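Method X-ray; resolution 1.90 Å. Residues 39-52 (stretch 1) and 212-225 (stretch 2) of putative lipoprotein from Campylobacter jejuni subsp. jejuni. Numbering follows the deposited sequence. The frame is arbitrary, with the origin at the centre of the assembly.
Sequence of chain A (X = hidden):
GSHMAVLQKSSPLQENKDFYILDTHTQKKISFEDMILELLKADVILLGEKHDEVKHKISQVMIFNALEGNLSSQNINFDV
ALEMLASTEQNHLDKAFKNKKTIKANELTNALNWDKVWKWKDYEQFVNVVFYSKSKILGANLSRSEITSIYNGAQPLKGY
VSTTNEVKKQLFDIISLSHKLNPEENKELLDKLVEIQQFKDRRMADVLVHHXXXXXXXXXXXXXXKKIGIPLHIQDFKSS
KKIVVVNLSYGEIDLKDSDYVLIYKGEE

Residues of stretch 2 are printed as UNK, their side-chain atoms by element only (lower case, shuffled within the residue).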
# COMPACT_ATOMS: atom_id res chain seq x y z
N LEU A 39 3.03 -22.56 -31.28
CA LEU A 39 2.80 -21.18 -30.80
C LEU A 39 2.53 -20.21 -31.94
O LEU A 39 1.74 -19.28 -31.80
CB LEU A 39 4.01 -20.66 -30.01
CG LEU A 39 4.40 -21.37 -28.71
CD1 LEU A 39 5.45 -20.57 -28.02
CD2 LEU A 39 3.20 -21.55 -27.78
N LEU A 40 3.18 -20.45 -33.06
CA LEU A 40 3.00 -19.63 -34.25
C LEU A 40 1.54 -19.63 -34.75
O LEU A 40 1.11 -18.70 -35.42
CB LEU A 40 3.91 -20.20 -35.35
CG LEU A 40 5.21 -19.50 -35.77
CD1 LEU A 40 5.60 -18.21 -35.02
CD2 LEU A 40 6.38 -20.46 -35.98
N LYS A 41 0.79 -20.67 -34.42
CA LYS A 41 -0.63 -20.79 -34.80
C LYS A 41 -1.55 -19.87 -33.97
O LYS A 41 -2.68 -19.56 -34.38
CB LYS A 41 -1.09 -22.23 -34.64
CG LYS A 41 -0.27 -23.24 -35.42
CD LYS A 41 -0.78 -24.65 -35.16
CE LYS A 41 -0.22 -25.61 -36.22
NZ LYS A 41 -0.44 -27.02 -35.81
N ALA A 42 -1.08 -19.45 -32.81
CA ALA A 42 -1.91 -18.69 -31.87
C ALA A 42 -1.96 -17.23 -32.27
O ALA A 42 -1.05 -16.75 -32.95
CB ALA A 42 -1.38 -18.84 -30.44
N ASP A 43 -3.03 -16.54 -31.88
CA ASP A 43 -3.10 -15.08 -32.03
C ASP A 43 -2.53 -14.33 -30.82
O ASP A 43 -2.02 -13.21 -30.95
CB ASP A 43 -4.56 -14.62 -32.28
CG ASP A 43 -5.16 -15.32 -33.49
OD1 ASP A 43 -4.62 -15.09 -34.57
OD2 ASP A 43 -6.09 -16.14 -33.34
N VAL A 44 -2.68 -14.94 -29.65
CA VAL A 44 -2.20 -14.39 -28.39
C VAL A 44 -1.38 -15.48 -27.67
O VAL A 44 -1.88 -16.58 -27.40
CB VAL A 44 -3.38 -14.00 -27.47
CG1 VAL A 44 -2.86 -13.48 -26.14
CG2 VAL A 44 -4.30 -12.95 -28.18
N ILE A 45 -0.15 -15.15 -27.34
CA ILE A 45 0.71 -16.09 -26.64
C ILE A 45 0.97 -15.46 -25.28
O ILE A 45 1.54 -14.38 -25.20
CB ILE A 45 2.06 -16.33 -27.39
CG1 ILE A 45 1.80 -16.99 -28.74
CG2 ILE A 45 2.99 -17.22 -26.54
CD1 ILE A 45 2.84 -16.63 -29.82
N LEU A 46 0.52 -16.12 -24.22
CA LEU A 46 0.87 -15.66 -22.88
C LEU A 46 2.10 -16.40 -22.33
O LEU A 46 2.14 -17.62 -22.38
CB LEU A 46 -0.29 -15.79 -21.89
CG LEU A 46 -1.57 -15.01 -22.14
CD1 LEU A 46 -2.37 -15.74 -23.15
CD2 LEU A 46 -2.37 -14.94 -20.83
N LEU A 47 3.08 -15.64 -21.83
CA LEU A 47 4.35 -16.19 -21.31
C LEU A 47 4.46 -15.79 -19.85
O LEU A 47 4.64 -14.59 -19.52
CB LEU A 47 5.54 -15.59 -22.05
CG LEU A 47 6.74 -16.45 -22.46
CD1 LEU A 47 8.00 -15.61 -22.69
CD2 LEU A 47 7.01 -17.78 -21.71
N GLY A 48 4.32 -16.79 -18.97
CA GLY A 48 4.31 -16.57 -17.54
C GLY A 48 5.70 -16.75 -16.97
O GLY A 48 6.39 -17.71 -17.32
N GLU A 49 6.09 -15.84 -16.08
CA GLU A 49 7.42 -15.82 -15.49
C GLU A 49 7.38 -15.61 -13.97
O GLU A 49 6.37 -15.17 -13.41
CB GLU A 49 8.29 -14.72 -16.14
CG GLU A 49 7.80 -13.30 -15.78
CD GLU A 49 8.93 -12.23 -15.78
OE1 GLU A 49 10.05 -12.48 -16.26
OE2 GLU A 49 8.66 -11.13 -15.28
N LYS A 50 8.48 -15.96 -13.32
CA LYS A 50 8.77 -15.51 -11.96
C LYS A 50 9.73 -14.30 -12.13
O LYS A 50 10.78 -14.45 -12.76
CB LYS A 50 9.45 -16.64 -11.18
CG LYS A 50 9.72 -16.33 -9.69
CD LYS A 50 10.35 -17.55 -9.01
CE LYS A 50 10.73 -17.26 -7.56
NZ LYS A 50 12.07 -16.60 -7.49
N HIS A 51 9.35 -13.15 -11.59
CA HIS A 51 9.95 -11.85 -11.99
C HIS A 51 11.45 -11.68 -11.74
O HIS A 51 12.10 -10.86 -12.40
CB HIS A 51 9.14 -10.68 -11.42
CG HIS A 51 7.70 -10.66 -11.85
ND1 HIS A 51 7.31 -10.48 -13.17
CD2 HIS A 51 6.55 -10.79 -11.14
CE1 HIS A 51 5.99 -10.50 -13.25
NE2 HIS A 51 5.51 -10.70 -12.04
N ASP A 52 12.02 -12.47 -10.82
CA ASP A 52 13.44 -12.34 -10.47
C ASP A 52 14.24 -13.57 -10.87
O ASP A 52 15.38 -13.74 -10.43
CB ASP A 52 13.62 -12.07 -8.96
CG ASP A 52 12.93 -13.11 -8.06
OD1 ASP A 52 12.50 -14.18 -8.56
OD2 ASP A 52 12.81 -12.87 -6.83
N UNK A 212 -4.60 -5.71 -33.16
CA UNK A 212 -4.83 -6.19 -34.56
C UNK A 212 -3.75 -7.13 -35.13
O UNK A 212 -3.93 -7.71 -36.20
c UNK A 212 -6.34 -4.27 -35.12
c UNK A 212 -3.85 -4.08 -35.55
c UNK A 212 -5.06 -5.01 -35.52
N UNK A 213 -2.62 -7.24 -34.41
CA UNK A 213 -1.51 -8.12 -34.82
C UNK A 213 -1.35 -9.27 -33.83
O UNK A 213 -1.79 -9.17 -32.71
o UNK A 213 -0.75 -6.34 -36.95
c UNK A 213 -0.20 -7.36 -34.86
n UNK A 213 0.39 -5.07 -35.47
c UNK A 213 -0.20 -6.21 -35.85
N UNK A 214 -0.71 -10.35 -34.28
CA UNK A 214 -0.28 -11.39 -33.35
C UNK A 214 0.52 -10.75 -32.22
O UNK A 214 1.27 -9.75 -32.40
c UNK A 214 1.61 -14.84 -33.93
c UNK A 214 0.62 -13.79 -33.27
c UNK A 214 1.15 -15.26 -35.33
c UNK A 214 0.50 -12.49 -34.08
n UNK A 214 -0.19 -15.98 -35.33
N UNK A 215 0.37 -11.30 -31.02
CA UNK A 215 0.92 -10.63 -29.84
C UNK A 215 1.35 -11.65 -28.80
O UNK A 215 0.64 -12.67 -28.60
c UNK A 215 0.59 -8.71 -28.10
c UNK A 215 -0.07 -9.56 -29.25
c UNK A 215 -1.42 -10.20 -28.75
N UNK A 216 2.51 -11.38 -28.19
CA UNK A 216 2.96 -12.10 -27.00
C UNK A 216 2.93 -11.19 -25.76
O UNK A 216 3.46 -10.06 -25.79
c UNK A 216 4.97 -13.44 -26.03
c UNK A 216 5.82 -14.59 -26.47
c UNK A 216 4.38 -12.64 -27.22
c UNK A 216 5.78 -12.48 -25.19
N UNK A 217 2.32 -11.69 -24.67
CA UNK A 217 2.37 -11.04 -23.37
C UNK A 217 3.45 -11.67 -22.49
O UNK A 217 3.55 -12.92 -22.40
c UNK A 217 0.79 -9.01 -21.19
c UNK A 217 0.94 -10.53 -21.20
c UNK A 217 1.04 -11.11 -22.64
c UNK A 217 -0.21 -11.18 -20.47
N UNK A 218 4.24 -10.83 -21.84
CA UNK A 218 5.06 -11.28 -20.71
C UNK A 218 4.43 -10.73 -19.43
O UNK A 218 4.18 -9.53 -19.32
c UNK A 218 7.45 -11.24 -19.68
c UNK A 218 8.80 -10.43 -19.73
c UNK A 218 6.53 -10.82 -20.84
c UNK A 218 7.69 -12.75 -19.73
N UNK A 219 4.16 -11.62 -18.47
CA UNK A 219 3.48 -11.25 -17.23
C UNK A 219 3.80 -12.33 -16.19
O UNK A 219 4.35 -13.36 -16.51
c UNK A 219 1.93 -11.14 -17.43
N UNK A 220 3.50 -12.05 -14.93
CA UNK A 220 3.79 -13.03 -13.90
C UNK A 220 2.91 -14.24 -14.10
O UNK A 220 1.81 -14.13 -14.67
N UNK A 221 3.37 -15.38 -13.62
CA UNK A 221 2.62 -16.62 -13.69
C UNK A 221 1.19 -16.55 -13.17
O UNK A 221 0.31 -17.21 -13.73
c UNK A 221 3.41 -17.75 -13.03
o UNK A 221 4.50 -18.06 -13.88
N UNK A 222 0.92 -15.80 -12.09
CA UNK A 222 -0.47 -15.76 -11.58
C UNK A 222 -1.41 -15.09 -12.57
O UNK A 222 -2.61 -15.44 -12.64
c UNK A 222 1.79 -17.05 -7.15
c UNK A 222 -0.61 -15.12 -10.19
c UNK A 222 1.19 -17.82 -8.13
c UNK A 222 0.41 -17.18 -9.12
c UNK A 222 1.64 -15.67 -7.15
c UNK A 222 0.86 -15.06 -8.13
o UNK A 222 2.57 -17.65 -6.19
c UNK A 222 0.23 -15.80 -9.13
N UNK A 223 -0.85 -14.17 -13.36
CA UNK A 223 -1.58 -13.47 -14.42
C UNK A 223 -1.84 -14.33 -15.67
O UNK A 223 -2.88 -14.22 -16.30
n UNK A 223 -0.33 -9.76 -12.12
n UNK A 223 -1.92 -10.50 -13.35
c UNK A 223 0.22 -10.70 -12.96
c UNK A 223 -0.79 -11.17 -13.74
c UNK A 223 -1.63 -9.66 -12.37
c UNK A 223 -0.79 -12.20 -14.81
N UNK A 224 -0.90 -15.17 -16.01
CA UNK A 224 -1.04 -15.96 -17.23
C UNK A 224 -1.84 -17.25 -17.00
O UNK A 224 -2.28 -17.90 -17.97
c UNK A 224 1.05 -14.91 -18.20
o UNK A 224 1.08 -17.09 -17.03
c UNK A 224 0.30 -16.25 -17.88
N UNK A 225 -2.02 -17.60 -15.73
CA UNK A 225 -2.71 -18.83 -15.36
C UNK A 225 -4.10 -18.93 -16.00
O UNK A 225 -4.96 -18.06 -15.83
o UNK A 225 -3.80 -19.96 -13.52
c UNK A 225 -2.86 -18.92 -13.83
O HOH W 1 -3.55 -11.03 -31.67
O HOH W 2 -2.44 -13.89 -35.19

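Position 212 has three side-chain carbons, one carrying the other two. It lies out of reach of stretch 1. It is Val-212.

Position 213 has two carbons, the second carrying one oxygen and one nitrogen, an amide. This is Asn-213. A water donates to its backbone O and to Asp-43 O, 2.8 Å from each.

Position 214 has four carbons in a row ending in nitrogen, which meets Leu-40 O and Ala-42 O. It is Lys-214. The side chain reaches the turn from Leu-39 to Ala-42 with its end. Lys-214 NZ donates to Leu-40 O at 3.0 Å and to Ala-42 O at 2.6 Å. A second water links NZ to Asp-43 OD1.

Position 215 has one carbon carrying two more, and these meet the side chain of Val-44. This is Val-215, with CG1 4.0 Å from Val-44 CG2. Its N donates to Asp-43 O at 3.1 Å, and its O accepts from Ile-45 N at 2.9 Å.

Position 216 has four carbons, forked at the second, packed against Ile-45 and Leu-47. It is Leu-216. Its CD1 is 3.9 Å from Ile-45 CG2.

Position 217 has the same fork, beside Leu-46 on the other face. It is Leu-217. Its N donates to Ile-45 O at 2.9 Å, and its O accepts from Leu-47 N at 2.8 Å.

Position 218 repeats the fork and reaches Leu-47 and Glu-49. It is Leu-218, with CD1 4.0 Å from Glu-49 CG.

Position 219 has a single carbon, so it is Ala-219. Its N donates to Leu-47 O at 3.2 Å.

Position 220 has no side-chain atom and is Gly-220. A CB here would clash with His-51 NE2. Gly-220 sits at the N-cap position, right before the helix.

Position 221 has one carbon then one oxygen, 3.6 Å from Gly-48 C. It is Ser-221. Its N donates to Glu-49 O at 3.0 Å.

Position 222 has a carbon then a six-carbon ring bearing oxygen. It is Tyr-222, exposed and not in contact.

Position 223 has a carbon then a five-membered ring with two nitrogens. It is His-223, which makes no contact.

Position 224 has one carbon carrying a carbon and an oxygen, the oxygen 3.3 Å from Gly-48 CA. It is Thr-224. A CB on Gly-48 would clash with its OG1.

Position 225 has one carbon then one oxygen. Its CA-to-CB bond points away from stretch 1, without contact. It is Ser-225.

The contact is a parallel strand pair. Backbone hydrogen bonds alternate between the two strands, while aliphatic side chains pack on both faces. Lys-214 secures one end, and Ser-221 continues the bonding into the helix at the other.

Stretch 2, residues 212-225: VNKVLLLAGSYHTS
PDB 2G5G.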